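Local structure of putative methylthioribose-1-phosphate isomerase (Pyrococcus horikoshii OT3, 6A34) at the interface of chains A and B. The protein catalyses the isomerisation of 5-methylthioribose 1-phosphate to 5-methylthioribulose 1-phosphate, a step of the methionine salvage pathway. Numbering follows the deposited sequence. Chains: chain A/B, Putative methylthioribose-1-phosphate isomerase.

The interface of chains A and B. Residues chain A 262, 325, 327, 329-330; chain B 235, 270-271.
In this enzyme of the eIF-2B alpha/beta/delta family (MtnA subfamily), helix 261-270 of each chain takes part in a two-fold symmetric interface of the deposited dimer, probably the functional one. The centre of this contact lies about 15 Å from A:Asp247, the predicted proton donor. Because of the two-fold symmetry, each contact has its twin with the chains exchanged. A:Tyr262, near the start of the helix in chain A, is the hub. Its CG lies anti to the backbone N (chi1 172°), and two groups of chain B meet the ring in different ways. At the tip, the phenol OH and the imidazole NE2 of B:His271 share a short hydrogen bond of 2.7 Å, the histidine approaching at the edge of the phenol ring, in its plane. Which partner donates is not settled by the coordinates. Over one face of the same ring lies the side-chain amide of B:Gln235, at the end of helix 230-235: NE2 sits above the ring centre, 3.3 Å from the plane, with the amide turned 35° from the ring. Its chain is extended, and CB packs on the ring rim at 3.6 Å from A:Tyr262 CE2. The amide passes over the ring to end on strand 323-326, where NE2 donates a virtually straight hydrogen bond to A:Val325 O (3.1 Å), nearly along the C=O axis and in the amide plane. This bond should fix the amide's rotation, with NE2 rather than OE1 toward the carbonyl. A water whose O lies 2.7 Å from A:Tyr262 OH also bridges to the hydroxyl of A:Tyr330 and the carboxylate OE2 of B:Glu270. A:Tyr330 OH and B:Glu270 OE2 meet tip to tip at 3.1 Å, but OE2 lies almost along the CZ-OH axis, poorly placed for the phenol hydrogen, which suits the water better. A:Lys329 NZ stands 4.5 Å from B:Glu270 OE2, too far for a salt bridge, but its positive charge may favour the ionised carboxylate.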
loop_
_atom_site.group_PDB
_atom_site.type_symbol
_atom_site.label_atom_id
_atom_site.label_comp_id
_atom_site.label_asym_id
_atom_site.label_seq_id
_atom_site.Cartn_x
_atom_site.Cartn_y
_atom_site.Cartn_z
ATOM N N TYR A 262 -1.225 11.735 4.920
ATOM C CA TYR A 262 -1.637 12.829 4.062
ATOM C C TYR A 262 -2.688 12.337 3.072
ATOM O O TYR A 262 -3.682 13.014 2.852
ATOM C CB TYR A 262 -0.445 13.509 3.371
ATOM C CG TYR A 262 -0.854 14.518 2.328
ATOM C CD1 TYR A 262 -1.614 15.619 2.669
ATOM C CD2 TYR A 262 -0.504 14.363 0.993
ATOM C CE1 TYR A 262 -2.038 16.536 1.715
ATOM C CE2 TYR A 262 -0.911 15.272 0.031
ATOM C CZ TYR A 262 -1.684 16.364 0.384
ATOM O OH TYR A 262 -2.069 17.279 -0.560
ATOM N N VAL A 325 3.652 14.963 5.592
ATOM C CA VAL A 325 3.182 16.098 6.345
ATOM C C VAL A 325 1.778 16.454 5.863
ATOM O O VAL A 325 1.555 16.620 4.695
ATOM C CB VAL A 325 4.134 17.310 6.229
ATOM C CG1 VAL A 325 3.590 18.500 6.980
ATOM C CG2 VAL A 325 5.515 16.971 6.760
ATOM N N PRO A 327 -1.265 19.159 6.066
ATOM C CA PRO A 327 -1.670 20.523 6.417
ATOM C C PRO A 327 -2.848 20.527 7.415
ATOM O O PRO A 327 -3.756 19.664 7.318
ATOM C CB PRO A 327 -2.069 21.165 5.067
ATOM C CG PRO A 327 -1.318 20.340 4.007
ATOM C CD PRO A 327 -1.331 18.941 4.606
ATOM N N LYS A 329 -5.510 22.177 7.906
ATOM C CA LYS A 329 -6.865 22.410 7.464
ATOM C C LYS A 329 -7.678 21.113 7.266
ATOM O O LYS A 329 -8.948 21.129 7.288
ATOM C CB LYS A 329 -6.847 23.235 6.172
ATOM C CG LYS A 329 -6.320 22.519 4.937
ATOM C CD LYS A 329 -6.568 23.295 3.646
ATOM C CE LYS A 329 -6.091 22.570 2.406
ATOM N NZ LYS A 329 -6.641 23.165 1.169
ATOM N N TYR A 330 -6.985 19.997 7.057
ATOM C CA TYR A 330 -7.598 18.689 6.959
ATOM C C TYR A 330 -8.030 18.150 8.334
ATOM O O TYR A 330 -8.773 17.160 8.386
ATOM C CB TYR A 330 -6.613 17.729 6.266
ATOM C CG TYR A 330 -6.314 18.086 4.830
ATOM C CD1 TYR A 330 -7.259 17.854 3.856
ATOM C CD2 TYR A 330 -5.115 18.627 4.424
ATOM C CE1 TYR A 330 -7.065 18.208 2.537
ATOM C CE2 TYR A 330 -4.873 18.943 3.088
ATOM C CZ TYR A 330 -5.859 18.738 2.139
ATOM O OH TYR A 330 -5.715 19.056 0.810
ATOM N N GLN B 235 2.041 15.977 -3.728
ATOM C CA GLN B 235 2.125 17.175 -2.879
ATOM C C GLN B 235 3.445 17.931 -3.116
ATOM O O GLN B 235 3.419 19.130 -3.157
ATOM C CB GLN B 235 2.011 16.813 -1.398
ATOM C CG GLN B 235 1.871 18.017 -0.457
ATOM C CD GLN B 235 2.142 17.566 0.957
ATOM O OE1 GLN B 235 3.193 17.031 1.253
ATOM N NE2 GLN B 235 1.162 17.683 1.837
ATOM N N GLU B 270 -6.877 17.076 -6.184
ATOM C CA GLU B 270 -6.497 17.958 -5.148
ATOM C C GLU B 270 -5.277 18.776 -5.595
ATOM O O GLU B 270 -5.174 19.953 -5.291
ATOM C CB GLU B 270 -6.282 17.173 -3.855
ATOM C CG GLU B 270 -5.558 17.964 -2.781
ATOM C CD GLU B 270 -6.222 19.278 -2.365
ATOM O OE1 GLU B 270 -7.487 19.300 -2.307
ATOM O OE2 GLU B 270 -5.464 20.277 -2.050
ATOM N N HIS B 271 -4.373 18.173 -6.360
ATOM C CA HIS B 271 -3.183 18.864 -6.820
ATOM C C HIS B 271 -3.341 19.428 -8.243
ATOM O O HIS B 271 -2.403 19.924 -8.809
ATOM C CB HIS B 271 -1.994 17.921 -6.689
ATOM C CG HIS B 271 -1.800 17.480 -5.276
ATOM N ND1 HIS B 271 -2.330 16.296 -4.785
ATOM C CD2 HIS B 271 -1.182 18.078 -4.235
ATOM C CE1 HIS B 271 -2.031 16.191 -3.505
ATOM N NE2 HIS B 271 -1.328 17.249 -3.149
HETATM O O HOH W 1 -3.340 19.572 0.060
#